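Local atomic coordinates of lysine cyclodeaminase (Streptomyces pristinaespiralis, PDB entry 5YU3), a protein that catalyses the NAD-dependent cyclisation of L-lysine to L-pipecolic acid with release of ammonia, and probably handles L-ornithine in the same way. Residues 21-26 with 312-317; 130-135 with 281-286. One frame throughout, in Å; residues are numbered along the deposited sequence.

Interaction 1 of 2, residues 21-26 with 312-317; sequences DELMRR and MEVFLE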
loop_
_atom_site.group_PDB
_atom_site.type_symbol
_atom_site.label_atom_id
_atom_site.label_comp_id
_atom_site.label_asym_id
_atom_site.label_seq_id
_atom_site.Cartn_x
_atom_site.Cartn_y
_atom_site.Cartn_z
ATOM N N ASP A 21 3.781 27.154 -13.813
ATOM C CA ASP A 21 3.558 28.154 -12.770
ATOM C C ASP A 21 2.154 28.037 -12.198
ATOM O O ASP A 21 1.959 28.003 -10.973
ATOM C CB ASP A 21 3.772 29.567 -13.317
ATOM C CG ASP A 21 5.237 29.914 -13.527
ATOM O OD1 ASP A 21 6.127 29.104 -13.195
ATOM O OD2 ASP A 21 5.491 31.021 -14.061
ATOM N N GLU A 22 1.155 27.984 -13.077
ATOM C CA GLU A 22 -0.217 27.944 -12.600
ATOM C C GLU A 22 -0.518 26.632 -11.882
ATOM O O GLU A 22 -1.215 26.623 -10.857
ATOM C CB GLU A 22 -1.182 28.155 -13.763
ATOM C CG GLU A 22 -2.606 27.780 -13.401
ATOM C CD GLU A 22 -3.263 28.774 -12.470
ATOM O OE1 GLU A 22 -2.668 29.850 -12.225
ATOM O OE2 GLU A 22 -4.382 28.482 -11.984
ATOM N N LEU A 23 0.008 25.515 -12.391
ATOM C CA LEU A 23 -0.252 24.235 -11.735
ATOM C C LEU A 23 0.402 24.187 -10.356
ATOM O O LEU A 23 -0.194 23.683 -9.398
ATOM C CB LEU A 23 0.245 23.081 -12.605
ATOM C CG LEU A 23 -0.046 21.675 -12.073
ATOM C CD1 LEU A 23 -1.551 21.388 -12.016
ATOM C CD2 LEU A 23 0.685 20.642 -12.923
ATOM N N MET A 24 1.613 24.726 -10.236
ATOM C CA MET A 24 2.255 24.798 -8.926
ATOM C C MET A 24 1.471 25.708 -7.984
ATOM O O MET A 24 1.266 25.367 -6.816
ATOM C CB MET A 24 3.705 25.266 -9.071
ATOM C CG MET A 24 4.462 25.413 -7.732
ATOM S SD MET A 24 4.642 23.851 -6.820
ATOM C CE MET A 24 6.154 23.202 -7.494
ATOM N N ARG A 25 0.984 26.851 -8.486
ATOM C CA ARG A 25 0.196 27.751 -7.649
ATOM C C ARG A 25 -1.093 27.090 -7.175
ATOM O O ARG A 25 -1.497 27.273 -6.017
ATOM C CB ARG A 25 -0.123 29.044 -8.399
ATOM C CG ARG A 25 1.060 30.024 -8.438
ATOM C CD ARG A 25 0.632 31.438 -8.817
ATOM N NE ARG A 25 1.764 32.364 -8.828
ATOM C CZ ARG A 25 2.482 32.639 -9.913
ATOM N NH1 ARG A 25 2.171 32.062 -11.074
ATOM N NH2 ARG A 25 3.502 33.491 -9.844
ATOM N N ARG A 26 -1.756 26.321 -8.051
ATOM C CA ARG A 26 -2.959 25.607 -7.627
ATOM C C ARG A 26 -2.653 24.662 -6.476
ATOM O O ARG A 26 -3.425 24.580 -5.514
ATOM C CB ARG A 26 -3.573 24.816 -8.785
ATOM C CG ARG A 26 -4.197 25.675 -9.866
ATOM C CD ARG A 26 -4.939 24.817 -10.907
ATOM N NE ARG A 26 -5.264 25.599 -12.097
ATOM C CZ ARG A 26 -5.837 25.102 -13.187
ATOM N NH1 ARG A 26 -6.146 23.807 -13.252
ATOM N NH2 ARG A 26 -6.095 25.900 -14.220
ATOM N N MET A 312 -3.338 15.097 -6.142
ATOM C CA MET A 312 -4.077 14.252 -7.080
ATOM C C MET A 312 -5.415 14.880 -7.435
ATOM O O MET A 312 -5.817 14.884 -8.609
ATOM C CB MET A 312 -4.280 12.848 -6.497
ATOM C CG MET A 312 -5.070 11.911 -7.425
ATOM S SD MET A 312 -4.708 10.175 -7.068
ATOM C CE MET A 312 -5.583 9.317 -8.391
ATOM N N GLU A 313 -6.103 15.453 -6.446
ATOM C CA GLU A 313 -7.378 16.108 -6.733
ATOM C C GLU A 313 -7.199 17.222 -7.757
ATOM O O GLU A 313 -8.049 17.412 -8.633
ATOM C CB GLU A 313 -7.989 16.658 -5.448
ATOM C CG GLU A 313 -9.424 17.137 -5.586
ATOM C CD GLU A 313 -10.409 15.999 -5.820
ATOM O OE1 GLU A 313 -10.074 14.835 -5.503
ATOM O OE2 GLU A 313 -11.525 16.277 -6.316
ATOM N N VAL A 314 -6.097 17.970 -7.663
ATOM C CA VAL A 314 -5.854 19.037 -8.630
ATOM C C VAL A 314 -5.685 18.459 -10.032
ATOM O O VAL A 314 -6.229 18.992 -11.010
ATOM C CB VAL A 314 -4.630 19.872 -8.213
ATOM C CG1 VAL A 314 -4.247 20.827 -9.343
ATOM C CG2 VAL A 314 -4.938 20.634 -6.930
ATOM N N PHE A 315 -4.932 17.363 -10.151
ATOM C CA PHE A 315 -4.765 16.709 -11.444
ATOM C C PHE A 315 -6.081 16.136 -11.962
ATOM O O PHE A 315 -6.386 16.248 -13.153
ATOM C CB PHE A 315 -3.718 15.598 -11.345
ATOM C CG PHE A 315 -2.312 16.080 -11.537
ATOM C CD1 PHE A 315 -1.786 16.224 -12.810
ATOM C CD2 PHE A 315 -1.528 16.421 -10.449
ATOM C CE1 PHE A 315 -0.484 16.674 -12.992
ATOM C CE2 PHE A 315 -0.226 16.878 -10.623
ATOM C CZ PHE A 315 0.293 17.006 -11.901
ATOM N N LEU A 316 -6.861 15.484 -11.097
ATOM C CA LEU A 316 -8.103 14.872 -11.570
ATOM C C LEU A 316 -9.116 15.924 -11.998
ATOM O O LEU A 316 -9.890 15.690 -12.935
ATOM C CB LEU A 316 -8.705 13.979 -10.486
ATOM C CG LEU A 316 -7.885 12.747 -10.118
ATOM C CD1 LEU A 316 -8.666 11.871 -9.148
ATOM C CD2 LEU A 316 -7.466 11.964 -11.361
ATOM N N GLU A 317 -9.145 17.077 -11.321
ATOM C CA GLU A 317 -10.024 18.161 -11.747
ATOM C C GLU A 317 -9.668 18.630 -13.152
ATOM O O GLU A 317 -10.548 18.795 -14.008
ATOM C CB GLU A 317 -9.948 19.323 -10.755
ATOM C CG GLU A 317 -10.657 19.049 -9.434
ATOM C CD GLU A 317 -10.445 20.155 -8.419
ATOM O OE1 GLU A 317 -9.836 21.176 -8.782
ATOM O OE2 GLU A 317 -10.879 19.991 -7.259
HETATM O O HOH W 1 -6.816 21.688 -11.561
#
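Val314 meets helix 20-39 through one methyl, CG1. With chi1 at 171°, CG1 swings away from the backbone N and reaches Leu23 CD1, 3.8 Å off. The same CG1 also lies 4.1 Å from Arg26 CB. The Leu23 and Val314 side chains run alongside each other, pointing opposite ways. The backbone of Val314 joins in as well: one water donates to Val314 O and accepts from Arg26 NH1, at 2.8 Å in each case. The same arginine is tied back to its own helix. Its NE points at Glu22 OE2, 3.0 Å away, in a nearly straight salt bridge (173°) that lies in the guanidinium plane and uses the anti lone pair of the carboxylate. This grip helps hold the guanidinium where NH1 can reach the water.

The axes of 21-26 and 312-317, parts of helices 20-39 and 305-321, approach to 10.7 Å, with 130° between their N-to-C directions.

Phe315 extends its ring so that CZ lies 3.8 Å from Leu23 CD2, which approaches obliquely. Leu120 of helix 115-133 touches both residues. Leu316, like Met312, turns the other way, onto Arg100 of strand 94-102 in the mixed sheet. Glu317 forms a salt bridge with Arg30, a turn beyond Arg26 on helix 20-39.

Interaction 2 of 2, residues 130-135 with 281-286; sequences SRLLAR and HLCADP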
loop_
_atom_site.group_PDB
_atom_site.type_symbol
_atom_site.label_atom_id
_atom_site.label_comp_id
_atom_site.label_asym_id
_atom_site.label_seq_id
_atom_site.Cartn_x
_atom_site.Cartn_y
_atom_site.Cartn_z
ATOM N N SER A 130 7.579 28.366 3.917
ATOM C CA SER A 130 8.482 29.504 3.776
ATOM C C SER A 130 7.721 30.819 3.713
ATOM O O SER A 130 8.240 31.856 4.141
ATOM C CB SER A 130 9.358 29.332 2.539
ATOM O OG SER A 130 10.161 28.169 2.621
ATOM N N ARG A 131 6.497 30.808 3.185
ATOM C CA ARG A 131 5.673 32.004 3.270
ATOM C C ARG A 131 5.457 32.405 4.723
ATOM O O ARG A 131 5.451 33.598 5.054
ATOM C CB ARG A 131 4.339 31.763 2.561
ATOM C CG ARG A 131 3.705 32.999 1.982
ATOM C CD ARG A 131 2.745 32.595 0.878
ATOM N NE ARG A 131 1.969 31.436 1.306
ATOM C CZ ARG A 131 0.970 30.904 0.609
ATOM N NH1 ARG A 131 0.627 31.428 -0.570
ATOM N NH2 ARG A 131 0.321 29.846 1.094
ATOM N N LEU A 132 5.300 31.419 5.610
ATOM C CA LEU A 132 5.072 31.702 7.023
ATOM C C LEU A 132 6.349 32.096 7.760
ATOM O O LEU A 132 6.286 32.895 8.704
ATOM C CB LEU A 132 4.454 30.483 7.718
ATOM C CG LEU A 132 2.953 30.233 7.508
ATOM C CD1 LEU A 132 2.640 28.753 7.659
ATOM C CD2 LEU A 132 2.123 31.056 8.478
ATOM N N LEU A 133 7.505 31.539 7.376
ATOM C CA LEU A 133 8.686 31.573 8.235
ATOM C C LEU A 133 9.931 32.177 7.603
ATOM O O LEU A 133 10.922 32.386 8.319
ATOM C CB LEU A 133 9.024 30.150 8.720
ATOM C CG LEU A 133 7.984 29.535 9.662
ATOM C CD1 LEU A 133 8.265 28.059 9.924
ATOM C CD2 LEU A 133 7.943 30.309 10.973
ATOM N N ALA A 134 9.946 32.429 6.302
ATOM C CA ALA A 134 11.057 33.159 5.709
ATOM C C ALA A 134 10.701 34.637 5.608
ATOM O O ALA A 134 9.525 35.012 5.546
ATOM C CB ALA A 134 11.399 32.615 4.317
ATOM N N ARG A 135 11.727 35.473 5.589
ATOM C CA ARG A 135 11.518 36.902 5.418
ATOM C C ARG A 135 10.808 37.155 4.090
ATOM O O ARG A 135 11.209 36.592 3.064
ATOM C CB ARG A 135 12.857 37.634 5.451
ATOM C CG ARG A 135 13.259 38.151 6.831
ATOM C CD ARG A 135 14.433 39.122 6.704
ATOM N NE ARG A 135 14.020 40.428 6.184
ATOM C CZ ARG A 135 13.505 41.411 6.923
ATOM N NH1 ARG A 135 13.343 41.254 8.229
ATOM N NH2 ARG A 135 13.160 42.560 6.355
ATOM N N HIS A 281 -0.943 23.583 12.210
ATOM C CA HIS A 281 -1.384 24.548 13.214
ATOM C C HIS A 281 -0.964 25.963 12.842
ATOM O O HIS A 281 -1.735 26.913 13.046
ATOM C CB HIS A 281 -0.853 24.177 14.601
ATOM C CG HIS A 281 -1.408 25.032 15.704
ATOM N ND1 HIS A 281 -0.698 26.057 16.297
ATOM C CD2 HIS A 281 -2.638 25.053 16.272
ATOM C CE1 HIS A 281 -1.451 26.638 17.215
ATOM N NE2 HIS A 281 -2.636 26.056 17.211
ATOM N N LEU A 282 0.249 26.123 12.301
ATOM C CA LEU A 282 0.674 27.432 11.811
ATOM C C LEU A 282 -0.274 27.949 10.733
ATOM O O LEU A 282 -0.590 29.147 10.690
ATOM C CB LEU A 282 2.101 27.361 11.267
ATOM C CG LEU A 282 3.237 26.841 12.161
ATOM C CD1 LEU A 282 4.580 27.151 11.534
ATOM C CD2 LEU A 282 3.136 27.424 13.541
ATOM N N CYS A 283 -0.756 27.056 9.866
ATOM C CA CYS A 283 -1.662 27.484 8.799
ATOM C C CYS A 283 -3.015 27.915 9.352
ATOM O O CYS A 283 -3.623 28.866 8.847
ATOM C CB CYS A 283 -1.837 26.360 7.776
ATOM S SG CYS A 283 -0.374 26.033 6.795
ATOM N N ALA A 284 -3.514 27.229 10.383
ATOM C CA ALA A 284 -4.819 27.581 10.920
ATOM C C ALA A 284 -4.753 28.785 11.852
ATOM O O ALA A 284 -5.716 29.555 11.935
ATOM C CB ALA A 284 -5.432 26.385 11.653
ATOM N N ASP A 285 -3.642 28.969 12.559
ATOM C CA ASP A 285 -3.534 30.023 13.564
ATOM C C ASP A 285 -2.125 30.594 13.499
ATOM O O ASP A 285 -1.201 30.059 14.133
ATOM C CB ASP A 285 -3.864 29.497 14.963
ATOM C CG ASP A 285 -3.887 30.605 16.009
ATOM O OD1 ASP A 285 -3.389 31.704 15.695
ATOM O OD2 ASP A 285 -4.390 30.383 17.136
ATOM N N PRO A 286 -1.922 31.688 12.760
ATOM C CA PRO A 286 -0.563 32.235 12.592
ATOM C C PRO A 286 0.062 32.822 13.856
ATOM O O PRO A 286 1.237 33.212 13.807
ATOM C CB PRO A 286 -0.757 33.313 11.521
ATOM C CG PRO A 286 -2.357 33.526 11.486
ATOM C CD PRO A 286 -2.870 32.371 11.798
#
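Leu132 and Leu282 form the centre of this apolar contact, and their side chains run obliquely to one another. Leu132 CD1 sits 3.9 Å from Leu282 CB. The same methyl reaches Cys283 SG at 4.2 Å, so it lies against two consecutive residues. The other branch, Leu132 CD2, comes to 4.0 Å from the carbonyl oxygen Leu282 O. Leu133 adds a looser touch: its CD1 is 4.1 Å from Leu282 CD1, and these two side chains meet nearly perpendicular. Chi1 of -56° sets Leu282 CG opposite its carbonyl carbon and carries CD1 to Leu133.

The contact joins the C-terminal ends of helices 115-133 and 279-284 at the border of the parallel, Rossmann-type sheet that carries NAD. Leu133 and Leu282 both rest on Thr254 of strand 252-255, an outermost strand of that sheet within the chain. Cys283 packs against Leu35 of helix 20-39.

Both helices stop here. Ala134 N bonds to Ser130 O at 2.8 Å, and Asp285 N bonds to His281 O at the same distance. Ala134 and Asp285 are the first residues to leave helical geometry. Further out, Ser130 OG is hydrogen-bonded to Ser126 O and to Asn231 ND2, which ties helix 115-133 to strand 229-232. Asp285 OD1 accepts from Ala287 N just past the helix end.

The centres of interactions 1 and 2 are 22 Å apart, and their nearest atoms are about 7 Å apart without touching. Two helices serve both. Helix 20-39 supplies residues 21-26 to interaction 1, and its later part reaches interaction 2. Helix 115-133 ends in interaction 2, and its earlier part lies against interaction 1. The two helices also touch each other, where Arg131 packs on Ile28. Helix 115-133 carries Thr118 and Arg121 of the proline pocket. Neither contact is in the active site itself. The Phe315 side chain is about 13 Å from the bound proline and about 14 Å from NAD. The Leu133 side chain is about 13 Å from the sodium ion.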